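Local atomic coordinates of benzyl alcohol dehydrogenase (Acinetobacter calcoaceticus, PDB entry 1F8F), a protein that catalyses the NAD-dependent oxidation of benzyl alcohol, probably to benzaldehyde, as a zinc-containing alcohol dehydrogenase with a Rossmann-fold cofactor domain. Residues K5-A10 with L24-P29. Sequence-based numbering, arbitrary orientation.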
loop_
_atom_site.group_PDB
_atom_site.type_symbol
_atom_site.label_atom_id
_atom_site.label_comp_id
_atom_site.label_asym_id
_atom_site.label_seq_id
_atom_site.Cartn_x
_atom_site.Cartn_y
_atom_site.Cartn_z
ATOM N N LYS A 5 30.299 -5.852 -39.064
ATOM C CA LYS A 5 29.477 -6.827 -39.774
ATOM C C LYS A 5 28.439 -6.250 -40.726
ATOM O O LYS A 5 27.874 -5.165 -40.482
ATOM C CB LYS A 5 28.751 -7.624 -38.672
ATOM C CG LYS A 5 28.077 -8.927 -38.995
ATOM C CD LYS A 5 27.345 -9.560 -37.839
ATOM C CE LYS A 5 28.034 -10.717 -37.170
ATOM N NZ LYS A 5 27.764 -12.084 -37.683
ATOM N N ASP A 6 28.173 -6.931 -41.858
ATOM C CA ASP A 6 27.135 -6.472 -42.788
ATOM C C ASP A 6 25.821 -7.215 -42.505
ATOM O O ASP A 6 25.810 -8.394 -42.136
ATOM C CB ASP A 6 27.397 -6.642 -44.275
ATOM C CG ASP A 6 28.609 -6.009 -44.910
ATOM O OD1 ASP A 6 29.684 -6.650 -44.881
ATOM O OD2 ASP A 6 28.490 -4.905 -45.488
ATOM N N ILE A 7 24.711 -6.476 -42.642
ATOM C CA ILE A 7 23.366 -6.986 -42.405
ATOM C C ILE A 7 22.267 -6.415 -43.321
ATOM O O ILE A 7 22.436 -5.344 -43.933
ATOM C CB ILE A 7 22.918 -6.566 -40.969
ATOM C CG1 ILE A 7 22.780 -5.043 -40.866
ATOM C CG2 ILE A 7 23.832 -7.039 -39.841
ATOM C CD1 ILE A 7 21.982 -4.545 -39.689
ATOM N N ILE A 8 21.042 -6.988 -43.246
ATOM C CA ILE A 8 19.864 -6.495 -43.948
ATOM C C ILE A 8 18.892 -5.858 -42.956
ATOM O O ILE A 8 18.590 -6.506 -41.951
ATOM C CB ILE A 8 19.090 -7.649 -44.666
ATOM C CG1 ILE A 8 19.929 -8.453 -45.666
ATOM C CG2 ILE A 8 17.796 -7.133 -45.305
ATOM C CD1 ILE A 8 20.699 -7.671 -46.718
ATOM N N ALA A 9 18.359 -4.671 -43.155
ATOM C CA ALA A 9 17.399 -4.110 -42.203
ATOM C C ALA A 9 16.326 -3.351 -42.949
ATOM O O ALA A 9 16.697 -2.736 -43.929
ATOM C CB ALA A 9 18.045 -3.139 -41.217
ATOM N N ALA A 10 15.121 -3.278 -42.462
ATOM C CA ALA A 10 14.055 -2.525 -43.078
ATOM C C ALA A 10 14.135 -1.052 -42.695
ATOM O O ALA A 10 13.937 -0.710 -41.517
ATOM C CB ALA A 10 12.708 -3.106 -42.626
ATOM N N LEU A 24 23.155 -2.825 -44.697
ATOM C CA LEU A 24 23.833 -1.924 -43.759
ATOM C C LEU A 24 24.906 -2.632 -42.935
ATOM O O LEU A 24 25.188 -3.840 -43.041
ATOM C CB LEU A 24 22.802 -1.269 -42.869
ATOM C CG LEU A 24 21.549 -0.528 -43.265
ATOM C CD1 LEU A 24 20.801 -0.021 -42.015
ATOM C CD2 LEU A 24 21.680 0.696 -44.137
ATOM N N LYS A 25 25.588 -1.877 -42.054
ATOM C CA LYS A 25 26.617 -2.452 -41.205
ATOM C C LYS A 25 26.458 -2.127 -39.710
ATOM O O LYS A 25 26.079 -1.059 -39.299
ATOM C CB LYS A 25 28.047 -2.062 -41.583
ATOM C CG LYS A 25 28.587 -2.849 -42.765
ATOM C CD LYS A 25 28.815 -1.920 -43.955
ATOM C CE LYS A 25 30.302 -1.665 -44.126
ATOM N NZ LYS A 25 30.765 -0.381 -43.508
ATOM N N ILE A 26 26.820 -3.131 -38.916
ATOM C CA ILE A 26 26.709 -2.954 -37.464
ATOM C C ILE A 26 28.044 -3.270 -36.801
ATOM O O ILE A 26 28.741 -4.235 -37.170
ATOM C CB ILE A 26 25.527 -3.783 -36.926
ATOM C CG1 ILE A 26 25.231 -3.380 -35.493
ATOM C CG2 ILE A 26 25.903 -5.260 -37.068
ATOM C CD1 ILE A 26 23.831 -3.082 -35.077
ATOM N N ARG A 27 28.365 -2.434 -35.801
ATOM C CA ARG A 27 29.633 -2.603 -35.096
ATOM C C ARG A 27 29.572 -3.566 -33.930
ATOM O O ARG A 27 28.488 -3.914 -33.455
ATOM C CB ARG A 27 30.092 -1.233 -34.589
ATOM C CG ARG A 27 29.536 -0.832 -33.243
ATOM C CD ARG A 27 29.863 0.590 -32.836
ATOM N NE ARG A 27 29.044 1.042 -31.734
ATOM C CZ ARG A 27 28.791 0.643 -30.515
ATOM N NH1 ARG A 27 29.329 -0.428 -29.958
ATOM N NH2 ARG A 27 27.938 1.367 -29.796
ATOM N N GLN A 28 30.750 -3.933 -33.420
ATOM C CA GLN A 28 30.809 -4.783 -32.242
ATOM C C GLN A 28 30.399 -3.967 -30.990
ATOM O O GLN A 28 30.415 -2.749 -30.926
ATOM C CB GLN A 28 32.143 -5.416 -31.956
ATOM C CG GLN A 28 32.578 -6.724 -32.540
ATOM C CD GLN A 28 31.507 -7.590 -33.134
ATOM O OE1 GLN A 28 31.189 -8.650 -32.593
ATOM N NE2 GLN A 28 30.987 -7.144 -34.272
ATOM N N PRO A 29 29.992 -4.692 -29.972
ATOM C CA PRO A 29 29.507 -4.105 -28.740
ATOM C C PRO A 29 30.610 -3.674 -27.783
ATOM O O PRO A 29 31.686 -4.250 -27.699
ATOM C CB PRO A 29 28.728 -5.261 -28.121
ATOM C CG PRO A 29 29.524 -6.460 -28.540
ATOM C CD PRO A 29 29.891 -6.182 -29.952
#
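In I7, CG1 sits between the backbone N and the carbonyl carbon (chi1 65°), which lays it over the peptide carbonyl of L24 on the facing strand, 3.5 Å from L24 O. In I26, CG1 is anti to the backbone N (chi1 -168°), and its CG2 branch, left between N and the carbonyl carbon, meets I7 CG2 at 3.9 Å as the side chains cross obliquely. K5 CB lies against the same I26 methyl. K5, I7, L24 and I26 share one face of the hairpin, I7, L24 and I26 giving it its apolar character; A9 CB adds a contact with L24 CD1. Y148 and L150 of strand 148-152 cover the isoleucines on that side, and the K5 amine bends off to a weak hydrogen bond with the Y148 hydroxyl.

Beneath these side chains run two pairs of reciprocal amide-carbonyl bonds, K5 with I26 and I7 with L24. The bond from L24 N to I7 O, at 2.7 Å, is almost straight, with 178° at the hydrogen. Between these two hydrogen-bonded pairs stands the non-hydrogen-bonded pair D6 and K25, with D6 CA 4.4 Å from K25 CA. Here K25 CA makes a bent CA-H...O contact with K5 O, and D6 CA its counterpart with L24 O. Their side chains run in the same direction on the reverse face, flank against flank. D6 OD2 touches the lysine's methylenes, 3.4 Å from K25 CD, whereas K25 NZ stays 5.4 Å from that oxygen, so no salt bridge forms.

Past I26 the pairing ends, and R27 NH1 bonds to the carbonyl O of the following residue, Q28, and also forms a salt bridge with E33. The whole is an N-terminal antiparallel beta hairpin, 5-11 with 20-26, that packs on strand 148-152 of the GroES-like fold, consistent with the catalytic domain of zinc-dependent alcohol dehydrogenases.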